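PDB 5DP2: CurF from Lyngbya majuscula, which probably catalyses the NADPH-dependent ring closure that forms the cyclopropane of curacin A, as an enoyl reductase domain turned cyclopropanase. Local coordinates for residues A[230-235]-A[253-258]; A[238-243]-A[260-265]; A[9-14]-A[24-29]; A[44-49]-A[111-116]. All blocks are in the same frame, centred on the assembly; numbering follows the deposited sequence.

Interaction 1: residues A[230-235]-A[253-258]; sequences IFNSLT and YIEIGR. With NAP (NADP nicotinamide-adenine-dinucleotide phosphate), chain B.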
# COMPACT_ATOMS: atom_id res chain seq x y z
N ILE A 230 13.48 8.57 -7.77
CA ILE A 230 13.54 7.96 -6.44
C ILE A 230 12.10 7.70 -5.98
O ILE A 230 11.26 8.59 -6.07
CB ILE A 230 14.29 8.86 -5.43
CG1 ILE A 230 15.75 9.03 -5.86
CG2 ILE A 230 14.19 8.26 -4.03
CD1 ILE A 230 16.53 10.01 -5.02
N PHE A 231 11.86 6.49 -5.50
CA PHE A 231 10.59 6.09 -4.89
C PHE A 231 10.88 5.88 -3.40
O PHE A 231 11.48 4.87 -3.02
CB PHE A 231 10.07 4.82 -5.56
CG PHE A 231 8.71 4.38 -5.08
CD1 PHE A 231 7.56 4.87 -5.68
CD2 PHE A 231 8.56 3.45 -4.07
CE1 PHE A 231 6.30 4.47 -5.26
CE2 PHE A 231 7.29 3.05 -3.67
CZ PHE A 231 6.17 3.57 -4.26
N ASN A 232 10.50 6.88 -2.59
CA ASN A 232 10.91 6.92 -1.19
C ASN A 232 9.73 6.87 -0.24
O ASN A 232 8.67 7.43 -0.51
CB ASN A 232 11.69 8.20 -0.90
CG ASN A 232 12.35 8.17 0.48
OD1 ASN A 232 12.90 7.12 0.86
ND2 ASN A 232 12.27 9.27 1.22
N SER A 233 9.97 6.27 0.93
CA SER A 233 9.09 6.36 2.09
C SER A 233 9.85 6.68 3.39
O SER A 233 9.22 6.75 4.44
CB SER A 233 8.31 5.07 2.27
OG SER A 233 9.15 3.98 2.57
N LEU A 234 11.17 6.83 3.35
CA LEU A 234 11.99 7.01 4.56
C LEU A 234 12.26 8.50 4.74
O LEU A 234 12.98 9.10 3.94
CB LEU A 234 13.29 6.21 4.44
CG LEU A 234 13.12 4.72 4.15
CD1 LEU A 234 14.48 4.03 4.04
CD2 LEU A 234 12.26 4.03 5.20
N THR A 235 11.67 9.10 5.79
CA THR A 235 11.68 10.56 5.90
C THR A 235 12.41 11.09 7.13
O THR A 235 12.55 12.30 7.27
CB THR A 235 10.25 11.11 5.88
OG1 THR A 235 9.54 10.61 7.01
CG2 THR A 235 9.53 10.74 4.60
N TYR A 253 11.40 12.98 -7.78
CA TYR A 253 11.41 12.52 -6.39
C TYR A 253 9.98 12.21 -5.97
O TYR A 253 9.19 13.14 -5.77
CB TYR A 253 12.06 13.61 -5.52
CG TYR A 253 12.00 13.46 -4.04
CD1 TYR A 253 11.75 12.26 -3.41
CD2 TYR A 253 12.12 14.61 -3.23
CE1 TYR A 253 11.58 12.19 -2.02
CE2 TYR A 253 11.96 14.55 -1.87
CZ TYR A 253 11.68 13.35 -1.27
OH TYR A 253 11.43 13.31 0.08
N ILE A 254 9.68 10.92 -5.87
CA ILE A 254 8.37 10.45 -5.42
C ILE A 254 8.47 10.20 -3.92
O ILE A 254 9.33 9.44 -3.46
CB ILE A 254 7.96 9.15 -6.11
CG1 ILE A 254 8.03 9.24 -7.65
CG2 ILE A 254 6.58 8.74 -5.65
CD1 ILE A 254 8.09 7.87 -8.27
N GLU A 255 7.57 10.84 -3.15
CA GLU A 255 7.58 10.69 -1.69
C GLU A 255 6.22 10.17 -1.24
O GLU A 255 5.19 10.88 -1.41
CB GLU A 255 7.92 12.01 -1.00
CG GLU A 255 8.01 11.89 0.53
CD GLU A 255 9.04 10.85 0.97
OE1 GLU A 255 10.26 11.13 0.79
OE2 GLU A 255 8.67 9.77 1.46
N ILE A 256 6.23 8.97 -0.67
CA ILE A 256 5.00 8.40 -0.12
C ILE A 256 5.01 8.40 1.41
O ILE A 256 3.98 8.09 2.01
CB ILE A 256 4.67 7.00 -0.68
CG1 ILE A 256 5.64 5.91 -0.21
CG2 ILE A 256 4.60 7.06 -2.21
CD1 ILE A 256 5.24 4.50 -0.60
N GLY A 257 6.13 8.74 2.05
CA GLY A 257 6.07 8.93 3.48
C GLY A 257 5.23 10.17 3.77
O GLY A 257 5.17 11.09 2.95
N ARG A 258 4.57 10.18 4.92
CA ARG A 258 3.74 11.32 5.25
C ARG A 258 4.20 12.05 6.50
O ARG A 258 3.66 13.10 6.81
CB ARG A 258 2.24 10.93 5.29
CG ARG A 258 1.72 10.33 3.98
CD ARG A 258 1.80 11.28 2.82
NE ARG A 258 0.91 12.43 2.98
CZ ARG A 258 0.83 13.46 2.14
NH1 ARG A 258 1.67 13.58 1.11
NH2 ARG A 258 -0.07 14.40 2.37
PA NAP B . 6.20 -1.89 4.27
O1A NAP B . 5.86 -3.32 4.04
O2A NAP B . 7.03 -1.17 3.27
O5B NAP B . 6.86 -1.80 5.72
C5B NAP B . 7.61 -0.65 6.13
C4B NAP B . 8.99 -0.59 5.51
O4B NAP B . 9.70 0.47 6.12
C3B NAP B . 9.79 -1.84 5.67
O3B NAP B . 10.03 -2.39 4.37
C2B NAP B . 11.10 -1.40 6.35
O2B NAP B . 12.31 -1.85 5.80
C1B NAP B . 11.09 0.10 6.17
N9A NAP B . 11.66 0.85 7.28
C8A NAP B . 11.00 1.25 8.43
N7A NAP B . 11.84 1.93 9.24
C5A NAP B . 13.02 1.99 8.61
C6A NAP B . 14.30 2.55 8.91
N6A NAP B . 14.48 3.22 10.06
N1A NAP B . 15.27 2.41 8.02
C2A NAP B . 15.05 1.74 6.88
N3A NAP B . 13.91 1.17 6.49
C4A NAP B . 12.91 1.28 7.36
O3 NAP B . 4.85 -1.04 4.51
PN NAP B . 3.79 -0.50 3.44
O1N NAP B . 2.45 -0.65 4.04
O2N NAP B . 4.05 -1.09 2.09
O5D NAP B . 4.12 1.03 3.44
C5D NAP B . 5.40 1.47 2.91
C4D NAP B . 5.67 2.93 3.36
O4D NAP B . 4.95 3.78 2.51
C3D NAP B . 5.19 3.26 4.78
O3D NAP B . 6.03 4.31 5.29
C2D NAP B . 3.77 3.73 4.56
O2D NAP B . 3.36 4.59 5.62
C1D NAP B . 3.88 4.42 3.23
N1N NAP B . 2.75 4.40 2.28
C2N NAP B . 2.26 5.56 1.79
C3N NAP B . 1.21 5.61 0.89
C7N NAP B . 0.72 6.92 0.37
O7N NAP B . -0.32 6.87 -0.24
N7N NAP B . 1.45 8.04 0.62
C4N NAP B . 0.63 4.41 0.47
C5N NAP B . 1.14 3.22 0.98
C6N NAP B . 2.21 3.23 1.89
P2B NAP B . 12.88 -3.34 5.98
O1X NAP B . 11.95 -4.25 5.19
O2X NAP B . 14.26 -3.23 5.38
O3X NAP B . 12.87 -3.65 7.45

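Interaction 2: residues A[238-243]-A[260-265]; sequences EYIPKN and NIWSHE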
# COMPACT_ATOMS: atom_id res chain seq x y z
N GLU A 238 18.42 12.46 8.00
CA GLU A 238 18.86 13.17 6.81
C GLU A 238 18.44 12.46 5.51
O GLU A 238 18.98 12.76 4.45
CB GLU A 238 20.38 13.36 6.82
CG GLU A 238 20.85 14.22 7.99
CD GLU A 238 22.34 14.47 7.98
OE1 GLU A 238 23.10 13.71 7.34
OE2 GLU A 238 22.75 15.42 8.66
N TYR A 239 17.48 11.54 5.59
CA TYR A 239 17.13 10.78 4.41
C TYR A 239 16.59 11.65 3.27
O TYR A 239 16.93 11.39 2.11
CB TYR A 239 16.12 9.66 4.75
CG TYR A 239 16.80 8.42 5.34
CD1 TYR A 239 17.27 8.40 6.65
CD2 TYR A 239 16.99 7.29 4.57
CE1 TYR A 239 17.91 7.28 7.14
CE2 TYR A 239 17.61 6.17 5.06
CZ TYR A 239 18.09 6.17 6.34
OH TYR A 239 18.71 5.08 6.88
N ILE A 240 15.79 12.68 3.57
CA ILE A 240 15.24 13.50 2.48
C ILE A 240 16.36 14.26 1.76
O ILE A 240 16.48 14.14 0.55
CB ILE A 240 14.09 14.39 2.97
CG1 ILE A 240 12.90 13.51 3.36
CG2 ILE A 240 13.72 15.40 1.89
CD1 ILE A 240 11.81 14.24 4.11
N PRO A 241 17.19 15.07 2.46
CA PRO A 241 18.21 15.81 1.72
C PRO A 241 19.24 14.89 1.03
O PRO A 241 19.73 15.23 -0.05
CB PRO A 241 18.86 16.72 2.78
CG PRO A 241 18.50 16.07 4.09
CD PRO A 241 17.13 15.49 3.87
N LYS A 242 19.58 13.75 1.64
CA LYS A 242 20.51 12.81 1.02
C LYS A 242 19.96 12.25 -0.28
O LYS A 242 20.71 12.08 -1.26
CB LYS A 242 20.85 11.68 2.00
CG LYS A 242 21.78 12.08 3.13
CD LYS A 242 23.24 11.96 2.75
CE LYS A 242 24.13 12.62 3.79
NZ LYS A 242 23.59 12.46 5.16
N ASN A 243 18.65 11.96 -0.30
CA ASN A 243 18.00 11.54 -1.54
C ASN A 243 17.97 12.65 -2.58
O ASN A 243 18.27 12.42 -3.77
CB ASN A 243 16.58 11.06 -1.24
CG ASN A 243 16.56 9.60 -0.83
OD1 ASN A 243 17.04 8.74 -1.56
ND2 ASN A 243 15.94 9.30 0.26
N ASN A 260 6.80 14.33 8.45
CA ASN A 260 7.86 15.32 8.38
C ASN A 260 8.44 15.57 6.98
O ASN A 260 9.64 15.83 6.78
CB ASN A 260 8.94 15.00 9.38
CG ASN A 260 8.38 14.80 10.77
OD1 ASN A 260 8.45 13.70 11.34
ND2 ASN A 260 7.78 15.85 11.32
N ILE A 261 7.57 15.52 5.98
CA ILE A 261 8.02 15.69 4.61
C ILE A 261 8.22 17.16 4.27
O ILE A 261 7.68 18.07 4.92
CB ILE A 261 7.08 15.02 3.61
CG1 ILE A 261 5.70 15.65 3.62
CG2 ILE A 261 7.09 13.51 3.81
CD1 ILE A 261 4.84 15.05 2.55
N TRP A 262 9.05 17.40 3.27
CA TRP A 262 9.34 18.74 2.82
C TRP A 262 8.22 19.30 1.93
O TRP A 262 7.48 18.55 1.28
CB TRP A 262 10.68 18.78 2.07
CG TRP A 262 11.89 18.57 2.92
CD1 TRP A 262 11.99 17.93 4.14
CD2 TRP A 262 13.22 18.99 2.60
NE1 TRP A 262 13.29 17.94 4.58
CE2 TRP A 262 14.08 18.59 3.67
CE3 TRP A 262 13.77 19.71 1.53
CZ2 TRP A 262 15.44 18.88 3.68
CZ3 TRP A 262 15.11 19.99 1.54
CH2 TRP A 262 15.94 19.58 2.61
N SER A 263 8.13 20.62 1.87
CA SER A 263 7.26 21.28 0.92
C SER A 263 7.95 21.40 -0.45
O SER A 263 9.17 21.28 -0.58
CB SER A 263 6.87 22.67 1.41
OG SER A 263 8.00 23.51 1.35
N HIS A 264 7.16 21.74 -1.47
CA HIS A 264 7.72 21.98 -2.78
C HIS A 264 8.76 23.07 -2.75
O HIS A 264 9.81 22.98 -3.42
CB HIS A 264 6.62 22.34 -3.78
CG HIS A 264 5.81 21.17 -4.22
ND1 HIS A 264 4.77 20.64 -3.47
CD2 HIS A 264 5.89 20.40 -5.33
CE1 HIS A 264 4.23 19.63 -4.12
NE2 HIS A 264 4.91 19.44 -5.24
N GLU A 265 8.51 24.14 -2.01
CA GLU A 265 9.45 25.27 -1.94
C GLU A 265 10.76 24.87 -1.27
O GLU A 265 11.84 25.31 -1.67
CB GLU A 265 8.77 26.46 -1.22
CG GLU A 265 7.59 27.06 -2.00
CD GLU A 265 6.32 26.18 -2.14
OE1 GLU A 265 5.98 25.37 -1.23
OE2 GLU A 265 5.61 26.29 -3.17

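Interaction 3: residues A[9-14]-A[24-29]; sequences QPVQLR and LTWMPQ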
# COMPACT_ATOMS: atom_id res chain seq x y z
N GLN A 9 -19.73 -15.47 13.22
CA GLN A 9 -20.22 -14.49 14.20
C GLN A 9 -19.69 -13.13 13.77
O GLN A 9 -18.46 -12.98 13.71
CB GLN A 9 -19.71 -14.80 15.62
CG GLN A 9 -19.92 -16.24 16.06
CD GLN A 9 -18.80 -16.82 16.93
OE1 GLN A 9 -17.71 -16.26 17.06
NE2 GLN A 9 -19.08 -17.97 17.51
N PRO A 10 -20.57 -12.15 13.38
CA PRO A 10 -20.00 -10.90 12.82
C PRO A 10 -19.20 -10.14 13.86
O PRO A 10 -19.67 -9.88 14.99
CB PRO A 10 -21.21 -10.12 12.36
CG PRO A 10 -22.28 -11.18 12.15
CD PRO A 10 -22.03 -12.20 13.21
N VAL A 11 -18.00 -9.74 13.44
CA VAL A 11 -17.09 -8.95 14.27
C VAL A 11 -16.43 -7.86 13.43
O VAL A 11 -16.49 -7.86 12.19
CB VAL A 11 -16.02 -9.83 14.97
CG1 VAL A 11 -16.63 -10.71 16.04
CG2 VAL A 11 -15.24 -10.66 13.96
N GLN A 12 -15.76 -6.94 14.11
CA GLN A 12 -15.00 -5.86 13.48
C GLN A 12 -13.79 -5.55 14.36
O GLN A 12 -13.93 -5.47 15.59
CB GLN A 12 -15.85 -4.61 13.27
CG GLN A 12 -15.08 -3.46 12.64
CD GLN A 12 -16.03 -2.34 12.26
OE1 GLN A 12 -16.40 -1.50 13.10
NE2 GLN A 12 -16.45 -2.33 11.01
N LEU A 13 -12.63 -5.36 13.74
CA LEU A 13 -11.40 -5.07 14.50
C LEU A 13 -11.45 -3.62 15.00
O LEU A 13 -11.68 -2.68 14.24
CB LEU A 13 -10.19 -5.29 13.58
CG LEU A 13 -8.83 -5.29 14.29
CD1 LEU A 13 -8.70 -6.48 15.21
CD2 LEU A 13 -7.74 -5.32 13.22
N ARG A 14 -11.22 -3.45 16.31
CA ARG A 14 -11.32 -2.16 16.96
C ARG A 14 -10.27 -2.04 18.04
O ARG A 14 -9.64 -3.02 18.43
CB ARG A 14 -12.74 -1.98 17.57
CG ARG A 14 -13.88 -2.04 16.56
CD ARG A 14 -13.97 -0.82 15.66
NE ARG A 14 -14.67 0.29 16.33
CZ ARG A 14 -16.00 0.35 16.43
NH1 ARG A 14 -16.78 -0.50 15.79
NH2 ARG A 14 -16.57 1.29 17.19
N LEU A 24 -5.72 -4.41 20.13
CA LEU A 24 -6.59 -4.77 19.00
C LEU A 24 -7.53 -5.90 19.44
O LEU A 24 -7.08 -6.89 20.00
CB LEU A 24 -5.73 -5.24 17.83
CG LEU A 24 -5.03 -4.12 17.06
CD1 LEU A 24 -3.86 -4.66 16.26
CD2 LEU A 24 -6.03 -3.40 16.16
N THR A 25 -8.82 -5.74 19.15
CA THR A 25 -9.89 -6.57 19.65
C THR A 25 -10.91 -6.83 18.53
O THR A 25 -11.31 -5.89 17.86
CB THR A 25 -10.59 -5.80 20.81
OG1 THR A 25 -9.63 -5.44 21.82
CG2 THR A 25 -11.74 -6.61 21.42
N TRP A 26 -11.42 -8.06 18.40
CA TRP A 26 -12.54 -8.35 17.52
C TRP A 26 -13.84 -8.03 18.29
O TRP A 26 -14.24 -8.78 19.17
CB TRP A 26 -12.52 -9.80 17.06
CG TRP A 26 -11.42 -10.09 16.06
CD1 TRP A 26 -10.28 -10.83 16.25
CD2 TRP A 26 -11.36 -9.62 14.69
NE1 TRP A 26 -9.53 -10.84 15.10
CE2 TRP A 26 -10.18 -10.12 14.13
CE3 TRP A 26 -12.22 -8.83 13.89
CZ2 TRP A 26 -9.82 -9.86 12.81
CZ3 TRP A 26 -11.87 -8.60 12.57
CH2 TRP A 26 -10.68 -9.11 12.04
N MET A 27 -14.46 -6.91 17.95
CA MET A 27 -15.67 -6.48 18.64
C MET A 27 -16.91 -7.03 17.97
O MET A 27 -17.01 -7.04 16.73
CB MET A 27 -15.74 -4.97 18.67
CG MET A 27 -14.69 -4.36 19.58
SD MET A 27 -14.83 -4.82 21.31
CE MET A 27 -16.14 -3.72 21.87
N PRO A 28 -17.89 -7.49 18.75
CA PRO A 28 -19.14 -7.98 18.15
C PRO A 28 -19.83 -6.91 17.30
O PRO A 28 -19.78 -5.72 17.62
CB PRO A 28 -19.99 -8.33 19.39
CG PRO A 28 -18.99 -8.55 20.48
CD PRO A 28 -17.91 -7.58 20.23
N GLN A 29 -20.49 -7.35 16.23
CA GLN A 29 -21.24 -6.48 15.34
C GLN A 29 -22.60 -7.08 15.02
O GLN A 29 -22.73 -8.29 14.96
CB GLN A 29 -20.47 -6.32 14.01
CG GLN A 29 -19.13 -5.64 14.17
CD GLN A 29 -19.28 -4.16 14.29
OE1 GLN A 29 -19.41 -3.46 13.30
NE2 GLN A 29 -19.21 -3.64 15.50

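Interaction 4: residues A[44-49]-A[111-116]; sequences KAVPVN and NAFSSF. With NAP (NADP nicotinamide-adenine-dinucleotide phosphate), chain B.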
# COMPACT_ATOMS: atom_id res chain seq x y z
N LYS A 44 -12.75 -12.29 2.85
CA LYS A 44 -11.99 -13.52 2.90
C LYS A 44 -10.52 -13.31 3.27
O LYS A 44 -9.93 -14.16 3.93
CB LYS A 44 -12.13 -14.29 1.58
CG LYS A 44 -13.58 -14.65 1.21
CD LYS A 44 -14.20 -15.66 2.16
CE LYS A 44 -15.71 -15.76 2.02
NZ LYS A 44 -16.08 -16.42 0.73
N ALA A 45 -9.91 -12.20 2.84
CA ALA A 45 -8.51 -11.94 3.15
C ALA A 45 -8.32 -10.44 3.17
O ALA A 45 -8.85 -9.72 2.32
CB ALA A 45 -7.58 -12.62 2.15
N VAL A 46 -7.52 -9.97 4.13
CA VAL A 46 -7.32 -8.54 4.33
C VAL A 46 -5.91 -8.37 4.87
O VAL A 46 -5.55 -8.99 5.87
CB VAL A 46 -8.41 -7.93 5.29
CG1 VAL A 46 -8.71 -8.79 6.51
CG2 VAL A 46 -8.06 -6.50 5.62
N PRO A 47 -5.08 -7.56 4.21
CA PRO A 47 -3.72 -7.40 4.68
C PRO A 47 -3.58 -6.28 5.69
O PRO A 47 -4.44 -5.40 5.79
CB PRO A 47 -2.97 -7.05 3.41
CG PRO A 47 -3.98 -6.21 2.65
CD PRO A 47 -5.32 -6.85 2.93
N VAL A 48 -2.47 -6.31 6.44
CA VAL A 48 -2.10 -5.20 7.30
C VAL A 48 -1.25 -4.19 6.50
O VAL A 48 -0.35 -4.59 5.76
CB VAL A 48 -1.25 -5.69 8.50
CG1 VAL A 48 -0.99 -4.55 9.48
CG2 VAL A 48 -1.91 -6.85 9.22
N ASN A 49 -1.52 -2.90 6.64
CA ASN A 49 -0.70 -1.87 6.02
C ASN A 49 0.10 -1.13 7.09
O ASN A 49 -0.35 -1.01 8.23
CB ASN A 49 -1.57 -0.91 5.19
CG ASN A 49 -1.92 -1.53 3.82
OD1 ASN A 49 -1.21 -1.36 2.81
ND2 ASN A 49 -2.94 -2.31 3.78
N ASN A 111 -12.60 -0.32 6.41
CA ASN A 111 -13.11 -1.23 7.44
C ASN A 111 -13.04 -2.69 6.99
O ASN A 111 -13.82 -3.53 7.44
CB ASN A 111 -14.56 -0.87 7.81
CG ASN A 111 -15.52 -0.99 6.65
OD1 ASN A 111 -15.09 -1.08 5.49
ND2 ASN A 111 -16.80 -1.00 6.93
N ALA A 112 -12.09 -3.04 6.10
CA ALA A 112 -12.02 -4.43 5.62
C ALA A 112 -11.69 -5.45 6.71
O ALA A 112 -11.97 -6.63 6.49
CB ALA A 112 -11.08 -4.57 4.45
N PHE A 113 -11.11 -5.03 7.86
CA PHE A 113 -10.99 -5.95 9.00
C PHE A 113 -12.35 -6.02 9.71
O PHE A 113 -12.54 -5.52 10.83
CB PHE A 113 -9.87 -5.52 9.96
CG PHE A 113 -8.48 -5.88 9.52
CD1 PHE A 113 -7.99 -7.15 9.72
CD2 PHE A 113 -7.61 -4.94 8.98
CE1 PHE A 113 -6.68 -7.50 9.34
CE2 PHE A 113 -6.30 -5.27 8.63
CZ PHE A 113 -5.86 -6.56 8.79
N SER A 114 -13.30 -6.70 9.04
CA SER A 114 -14.67 -6.92 9.49
C SER A 114 -15.14 -8.20 8.84
O SER A 114 -14.72 -8.52 7.73
CB SER A 114 -15.61 -5.81 9.02
OG SER A 114 -15.24 -4.53 9.49
N SER A 115 -16.08 -8.90 9.46
CA SER A 115 -16.62 -10.10 8.83
C SER A 115 -17.34 -9.76 7.52
O SER A 115 -17.22 -10.49 6.52
CB SER A 115 -17.59 -10.79 9.77
OG SER A 115 -17.02 -11.04 11.05
N PHE A 116 -18.12 -8.68 7.55
CA PHE A 116 -18.91 -8.23 6.41
C PHE A 116 -18.70 -6.73 6.23
O PHE A 116 -18.61 -6.01 7.23
CB PHE A 116 -20.40 -8.50 6.61
CG PHE A 116 -20.72 -9.97 6.77
CD1 PHE A 116 -20.91 -10.79 5.67
CD2 PHE A 116 -20.80 -10.54 8.03
CE1 PHE A 116 -21.15 -12.14 5.82
CE2 PHE A 116 -21.03 -11.88 8.19
CZ PHE A 116 -21.22 -12.69 7.09
PA NAP B . 6.20 -1.89 4.27
O1A NAP B . 5.86 -3.32 4.04
O2A NAP B . 7.03 -1.17 3.27
O5B NAP B . 6.86 -1.80 5.72
C5B NAP B . 7.61 -0.65 6.13
C4B NAP B . 8.99 -0.59 5.51
O4B NAP B . 9.70 0.47 6.12
C3B NAP B . 9.79 -1.84 5.67
O3B NAP B . 10.03 -2.39 4.37
C2B NAP B . 11.10 -1.40 6.35
O2B NAP B . 12.31 -1.85 5.80
C1B NAP B . 11.09 0.10 6.17
N9A NAP B . 11.66 0.85 7.28
C8A NAP B . 11.00 1.25 8.43
N7A NAP B . 11.84 1.93 9.24
C5A NAP B . 13.02 1.99 8.61
C6A NAP B . 14.30 2.55 8.91
N6A NAP B . 14.48 3.22 10.06
N1A NAP B . 15.27 2.41 8.02
C2A NAP B . 15.05 1.74 6.88
N3A NAP B . 13.91 1.17 6.49
C4A NAP B . 12.91 1.28 7.36
O3 NAP B . 4.85 -1.04 4.51
PN NAP B . 3.79 -0.50 3.44
O1N NAP B . 2.45 -0.65 4.04
O2N NAP B . 4.05 -1.09 2.09
O5D NAP B . 4.12 1.03 3.44
C5D NAP B . 5.40 1.47 2.91
C4D NAP B . 5.67 2.93 3.36
O4D NAP B . 4.95 3.78 2.51
C3D NAP B . 5.19 3.26 4.78
O3D NAP B . 6.03 4.31 5.29
C2D NAP B . 3.77 3.73 4.56
O2D NAP B . 3.36 4.59 5.62
C1D NAP B . 3.88 4.42 3.23
N1N NAP B . 2.75 4.40 2.28
C2N NAP B . 2.26 5.56 1.79
C3N NAP B . 1.21 5.61 0.89
C7N NAP B . 0.72 6.92 0.37
O7N NAP B . -0.32 6.87 -0.24
N7N NAP B . 1.45 8.04 0.62
C4N NAP B . 0.63 4.41 0.47
C5N NAP B . 1.14 3.22 0.98
C6N NAP B . 2.21 3.23 1.89
P2B NAP B . 12.88 -3.34 5.98
O1X NAP B . 11.95 -4.25 5.19
O2X NAP B . 14.26 -3.23 5.38
O3X NAP B . 12.87 -3.65 7.45

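Interaction 1: residues A[230-235]-A[253-258]
Asn232 and Glu255 run alongside each other in the same direction from paired positions on neighbouring strands, and their polar ends meet with the amide and carboxylate planes 78° apart. Glu255 starts with CG anti to the backbone N (chi1 -177°), and a bend at chi2 turns CD back toward the other strand. Glu255 OE1 then takes Asn232 ND2 on its syn lone pair at 2.8 Å and Tyr253 OH on its anti lone pair at 2.6 Å. The other oxygen, Glu255 OE2, receives Gly257 N on its anti side. Asn232 is fixed in turn by an Asx turn, Leu234 N donating to OD1 from above the carbonyl plane while ND2 also reaches Leu234 O. The strands are adjacent, parallel members of the Rossmann sheet that carries the cofactor, and three backbone bonds join them, the last running almost straight from Ile256 N to Asn232 O (179°). An alanine in place of Glu255 would probably cost Tyr253 OH and Gly257 N their acceptor and leave Asn232 ND2 with Leu234 O. On the opposite face Phe231 CZ rests 3.9 Å from Ile256 CD1, and Ile254 CD1 comes to the ring edge in its plane. Past the strand ends, Ile256 O accepts NADP N7N at 2.9 Å, Ser233 CB touches the nicotinamide ribose at C4D, and Leu234 CD2 packs 3.5 Å from N3A of the adenine.

Interaction 2: residues A[238-243]-A[260-265]
Ile240 sets its CG2 methyl over one face of the Trp262 indole, 3.5 Å from the centroid of the five-membered ring and only 4° off the ring normal, a well-aligned CH-pi contact. The side chains of Ile240 and Trp262 run alongside each other head to tail. Ile240 CG2 is anti to the backbone N, with CG1 beside the backbone N and anti to the carbonyl carbon (chi1 -67°), and the CD1 that follows lies 3.7 Å from Trp262 CD1 and 3.8 Å from Asn260 O. Pro241 crosses the indole at about a right angle, with CD 3.8 Å from Trp262 CZ2. The contact thus joins the first turn of helix 239-245 to the loop leading into helix 264-270, two helices that each follow a strand of the Rossmann sheet. An alanine in place of Trp262 would probably open a gap beside Ile240 and Pro241 and take away the aromatic face that Ile240 CG2 rests on. Farther out, Val267 and Arg270 of helix 264-270 also touch the indole, and Trp262 O accepts a bond from Tyr276 OH. Tyr253 and Thr235 pack against Ile240.

Interaction 3: residues A[9-14]-A[24-29]
Leu13 and Trp26 face each other as a non-hydrogen-bonded pair, and their torsions bring them together: Leu13 CG is anti to the backbone N (chi1 -169°), Trp26 CG anti to the carbonyl carbon. A chi2 of 66° then puts Leu13 CD1 over the centre of the Trp26 six-membered ring, 4.1 Å from its centroid and 13° off the normal, while Leu13 CB lies 3.8 Å from Trp26 CZ3. Val11 crosses the indole at about a right angle, its CG2 3.5 Å from Trp26 CE3. Leu24 CD2 meets Leu13 CG and CD2, extending the apolar patch.

The side chains of Gln12, Arg14 and Met27 occupy the other face. Gln29 bends at chi2, and its CG comes 3.6 Å from Gln12 CB. Arg14 and Met27 cross at about a right angle, Arg14 CB lying against Met27 CG. Arg14 NH1 donates to Gln12 OE1 in the plane of that carbonyl, and Arg69 NH1 serves both Gln12 OE1 and Gln29 OE1.

The strands form an antiparallel beta hairpin, Gln12 pairing through both N and O with Met27 and Arg14 with Thr25; Gln29 N adds a further bond to Pro10 O at 2.9 Å. Val321 of helix 321-329 packs against Leu13 and Trp26.

The chemistry implies a two-faced hairpin. Apolar contacts set one face against helix 321-329, and the indole nitrogen is tied to Ser318 O, just before that helix. On the other, the arginines and glutamine amides share a polar network in which Gln12 OE1 is gripped by two guanidinium groups and would probably be polarised by them.

Interaction 4: residues A[44-49]-A[111-116]
Val46 pushes both its methyls against the Phe113 ring. Val46 CG2, anti to the backbone N, sits over the centre of the Phe113 face, 3.7 Å from the ring centroid and 11° off the normal. Val46 CG1 takes the place between the backbone N and the carbonyl carbon (chi1 43°) and lies over the same face nearer one side, 3.7 Å from Phe113 CD1. The forked end of the valine is thus the bump, and the broad face of the ring with the neighbouring Ala112 methyl forms the hollow: Ala112 CB touches Val46 CG2 at 3.8 Å. Farther along the strand, Pro47 O approaches Phe113 CE2 to 3.4 Å, and Val48 CG2 meets Phe113 CZ at 4.0 Å. The phenyl therefore fits against a short run of the strand, with side-chain methyls and a backbone oxygen along its length.

Phe113 is the centre of an inverse gamma turn, which shapes the loop just before strand 116-119. Phe80 and Val339 also touch its side chain, enclosing the ring within the protein. The strand belongs to the GroES-like domain, as in medium-chain dehydrogenases and reductases, and runs on to Asn49 in the NADP pocket.

In the fold
Interactions 1 and 2 belong to the Rossmann part and touch, their segments alternating along the chain: strands 227-232 and 251-255 lead into helices 239-245 and 264-270, so interaction 1 pairs the strands and interaction 2 links the elements that follow. Interaction 1 is buried and rich in hydrogen bonds; interaction 2 is a surface contact without one across it. Interactions 3 and 4 adjoin each other, Leu13 N lying 2.9 Å from Phe113 O, a probable hydrogen bond. The hairpin of interaction 3 is partly buried and mixes polar with apolar faces, whereas interaction 4 is buried and mainly apolar. Interaction 1 binds NADP directly, while interaction 4, its centre about 26 Å from that of interaction 1, only comes near it through Asn49.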